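Local coordinates for protein UTP--glucose-1-phosphate uridylyltransferase YngB (Bacillus subtilis subsp. subtilis str. 168, PDB 7B1R) that catalyses the formation of UDP-glucose from UTP and glucose-1-phosphate, feeding glycolipid synthesis and wall teichoic acid glucosylation during anaerobic growth, at residues V4-I9 against H119-E124. Residues are numbered along the deposited sequence; the frame is centred on the assembly and turned at random.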
ATOM      1  N   VAL A   4      17.449   5.146  28.245  1.00 84.61           N
ATOM      2  CA  VAL A   4      17.257   4.484  26.954  1.00 78.83           C
ATOM      3  C   VAL A   4      16.896   5.531  25.901  1.00 83.19           C
ATOM      4  O   VAL A   4      15.822   6.159  26.002  1.00 66.25           O
ATOM      5  CB  VAL A   4      16.106   3.463  27.027  1.00 68.51           C
ATOM      6  CG1 VAL A   4      15.730   2.951  25.654  1.00 63.17           C
ATOM      7  CG2 VAL A   4      16.395   2.315  27.970  1.00 68.23           C
ATOM      8  N   ARG A   5      17.769   5.677  24.880  1.00 74.50           N
ATOM      9  CA  ARG A   5      17.555   6.737  23.899  1.00 78.63           C
ATOM     10  C   ARG A   5      17.765   6.242  22.455  1.00 79.75           C
ATOM     11  O   ARG A   5      17.567   6.984  21.470  1.00 62.23           O
ATOM     12  CB  ARG A   5      18.433   7.932  24.278  1.00 81.70           C
ATOM     13  CG  ARG A   5      19.916   7.613  24.190  1.00107.75           C
ATOM     14  CD  ARG A   5      20.708   8.270  25.291  1.00122.89           C
ATOM     15  NE  ARG A   5      21.437   9.480  24.930  1.00133.48           N
ATOM     16  CZ  ARG A   5      22.391   9.559  24.003  1.00127.06           C
ATOM     17  NH1 ARG A   5      22.713   8.493  23.284  1.00116.50           N
ATOM     18  NH2 ARG A   5      23.008  10.709  23.795  1.00134.64           N
ATOM     19  N   LYS A   6      18.192   4.979  22.331  1.00 69.23           N
ATOM     20  CA  LYS A   6      18.478   4.406  21.030  1.00 66.53           C
ATOM     21  C   LYS A   6      17.608   3.174  20.828  1.00 68.11           C
ATOM     22  O   LYS A   6      17.491   2.337  21.727  1.00 63.96           O
ATOM     23  CB  LYS A   6      19.954   3.998  20.948  1.00 70.86           C
ATOM     24  CG  LYS A   6      20.950   5.089  20.570  1.00 70.48           C
ATOM     25  CD  LYS A   6      22.353   4.730  21.027  1.00 69.65           C
ATOM     26  CE  LYS A   6      23.439   5.136  20.056  1.00 77.02           C
ATOM     27  NZ  LYS A   6      24.780   5.047  20.680  1.00 78.83           N
ATOM     28  N   ALA A   7      17.053   3.051  19.615  1.00 69.99           N
ATOM     29  CA  ALA A   7      16.284   1.881  19.218  1.00 59.19           C
ATOM     30  C   ALA A   7      16.865   1.259  17.947  1.00 62.20           C
ATOM     31  O   ALA A   7      17.395   1.960  17.076  1.00 61.24           O
ATOM     32  CB  ALA A   7      14.872   2.325  18.989  1.00 64.89           C
ATOM     33  N   VAL A   8      16.734  -0.070  17.839  1.00 56.66           N
ATOM     34  CA  VAL A   8      17.069  -0.797  16.621  1.00 55.54           C
ATOM     35  C   VAL A   8      15.814  -1.379  15.986  1.00 57.27           C
ATOM     36  O   VAL A   8      15.172  -2.226  16.621  1.00 62.64           O
ATOM     37  CB  VAL A   8      17.995  -1.978  16.917  1.00 51.81           C
ATOM     38  CG1 VAL A   8      18.434  -2.615  15.608  1.00 51.26           C
ATOM     39  CG2 VAL A   8      19.159  -1.587  17.808  1.00 46.06           C
ATOM     40  N   ILE A   9      15.546  -0.998  14.725  1.00 52.70           N
ATOM     41  CA  ILE A   9      14.411  -1.520  13.967  1.00 56.38           C
ATOM     42  C   ILE A   9      14.957  -2.418  12.862  1.00 57.12           C
ATOM     43  O   ILE A   9      15.476  -1.901  11.866  1.00 62.71           O
ATOM     44  CB  ILE A   9      13.581  -0.376  13.353  1.00 58.60           C
ATOM     45  CG1 ILE A   9      13.154   0.663  14.382  1.00 58.99           C
ATOM     46  CG2 ILE A   9      12.402  -0.879  12.552  1.00 55.20           C
ATOM     47  CD1 ILE A   9      12.457   1.846  13.756  1.00 60.53           C
ATOM     48  N   HIS A 119      28.056  -1.735  17.690  1.00 81.06           N
ATOM     49  CA  HIS A 119      28.967  -0.605  17.785  1.00 79.46           C
ATOM     50  C   HIS A 119      28.181   0.699  17.841  1.00 80.33           C
ATOM     51  O   HIS A 119      28.681   1.715  18.335  1.00 76.09           O
ATOM     52  CB  HIS A 119      30.004  -0.657  16.661  1.00 82.41           C
ATOM     53  CG  HIS A 119      30.920  -1.822  16.812  1.00100.89           C
ATOM     54  ND1 HIS A 119      32.219  -1.681  17.246  1.00104.05           N
ATOM     55  CD2 HIS A 119      30.714  -3.149  16.655  1.00107.29           C
ATOM     56  CE1 HIS A 119      32.790  -2.869  17.322  1.00111.51           C
ATOM     57  NE2 HIS A 119      31.887  -3.785  16.967  1.00116.08           N
ATOM     58  N   PHE A 120      26.947   0.645  17.328  1.00 80.53           N
ATOM     59  CA  PHE A 120      26.174   1.858  17.157  1.00 78.41           C
ATOM     60  C   PHE A 120      25.661   2.294  18.521  1.00 81.23           C
ATOM     61  O   PHE A 120      25.577   3.496  18.801  1.00 79.62           O
ATOM     62  CB  PHE A 120      25.029   1.672  16.159  1.00 74.86           C
ATOM     63  CG  PHE A 120      23.921   2.692  16.290  1.00 70.25           C
ATOM     64  CD1 PHE A 120      24.064   3.980  15.791  1.00 77.59           C
ATOM     65  CD2 PHE A 120      22.731   2.374  16.918  1.00 58.87           C
ATOM     66  CE1 PHE A 120      23.046   4.919  15.903  1.00 73.85           C
ATOM     67  CE2 PHE A 120      21.714   3.313  17.028  1.00 70.39           C
ATOM     68  CZ  PHE A 120      21.868   4.584  16.525  1.00 69.62           C
ATOM     69  N   ILE A 121      25.297   1.300  19.338  1.00 74.71           N
ATOM     70  CA  ILE A 121      24.731   1.628  20.637  1.00 83.68           C
ATOM     71  C   ILE A 121      25.863   1.645  21.645  1.00 77.67           C
ATOM     72  O   ILE A 121      25.834   2.421  22.583  1.00 72.40           O
ATOM     73  CB  ILE A 121      23.544   0.726  21.063  1.00 85.02           C
ATOM     74  CG1 ILE A 121      23.873  -0.758  21.004  1.00 82.15           C
ATOM     75  CG2 ILE A 121      22.272   1.011  20.253  1.00 67.27           C
ATOM     76  CD1 ILE A 121      22.756  -1.513  20.343  1.00 87.23           C
ATOM     77  N   GLY A 122      26.883   0.824  21.393  1.00 87.76           N
ATOM     78  CA  GLY A 122      27.984   0.747  22.330  1.00 93.01           C
ATOM     79  C   GLY A 122      27.459   0.367  23.708  1.00 90.57           C
ATOM     80  O   GLY A 122      26.939  -0.730  23.871  1.00 90.53           O
ATOM     81  N   ASP A 123      27.554   1.289  24.672  1.00 87.57           N
ATOM     82  CA  ASP A 123      27.399   0.867  26.054  1.00106.62           C
ATOM     83  C   ASP A 123      26.252   1.595  26.740  1.00102.48           C
ATOM     84  O   ASP A 123      26.457   2.338  27.704  1.00 98.10           O
ATOM     85  CB  ASP A 123      28.715   0.874  26.831  1.00108.83           C
ATOM     86  CG  ASP A 123      28.925  -0.483  27.473  1.00127.22           C
ATOM     87  OD1 ASP A 123      29.175  -1.464  26.711  1.00106.40           O
ATOM     88  OD2 ASP A 123      28.765  -0.567  28.710  1.00151.94           O
ATOM     89  N   GLU A 124      25.045   1.335  26.231  1.00 88.25           N
ATOM     90  CA  GLU A 124      23.831   1.848  26.838  1.00 89.43           C
ATOM     91  C   GLU A 124      22.767   0.745  26.870  1.00 90.53           C
ATOM     92  O   GLU A 124      22.975  -0.404  26.452  1.00 86.50           O
ATOM     93  CB  GLU A 124      23.280   3.085  26.115  1.00 80.18           C
ATOM     94  CG  GLU A 124      24.279   3.915  25.327  1.00 93.02           C
ATOM     95  CD  GLU A 124      23.690   5.004  24.428  1.00103.29           C
ATOM     96  OE1 GLU A 124      24.318   5.345  23.385  1.00100.91           O
ATOM     97  OE2 GLU A 124      22.601   5.525  24.769  1.00123.93           O
TER
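The ammonium group of K6 settles over the C-terminal end of helix 118-121, where a positive charge probably suits the last carbonyls, at the negative end of the helix dipole. K6 NZ donates to F120 O at 2.6 Å, in the carbonyl plane and on a lone pair, and reaches I121 O more weakly at 3.4 Å. K6 NZ also forms a salt bridge with E124 OE1 at 2.8 Å, on its syn side but 30° out of the carboxylate plane. K6 CE lies between NZ and one face of the F120 ring, 4.0 Å from its centroid, a CH-pi contact to which NZ, almost on the ring normal, adds a cation-pi interaction. F120 has CG anti to the backbone N (chi1 160°), which brings the ring alongside the lysine chain. Branched and buried, I121 packs CG2 against K6 CB and CD and turns CD1 to V8 CG2. E124 OE2 makes a salt bridge with R5 NH1 at 3.3 Å, its hydrogen bond weak and the two planes 59° apart, so one glutamate links two basic residues. A methionine in place of K6 would probably leave F120 O and E124 OE1 without their cation. G122, with positive phi, turns the chain out of the helix toward strand 125-129, which pairs in parallel with strand 6-11; strand 52-57 flanks the other edge. F120 touches L54 and I121 touches F126, seating the short helix on the central sheet of the GT-A-type nucleotidyltransferase domain.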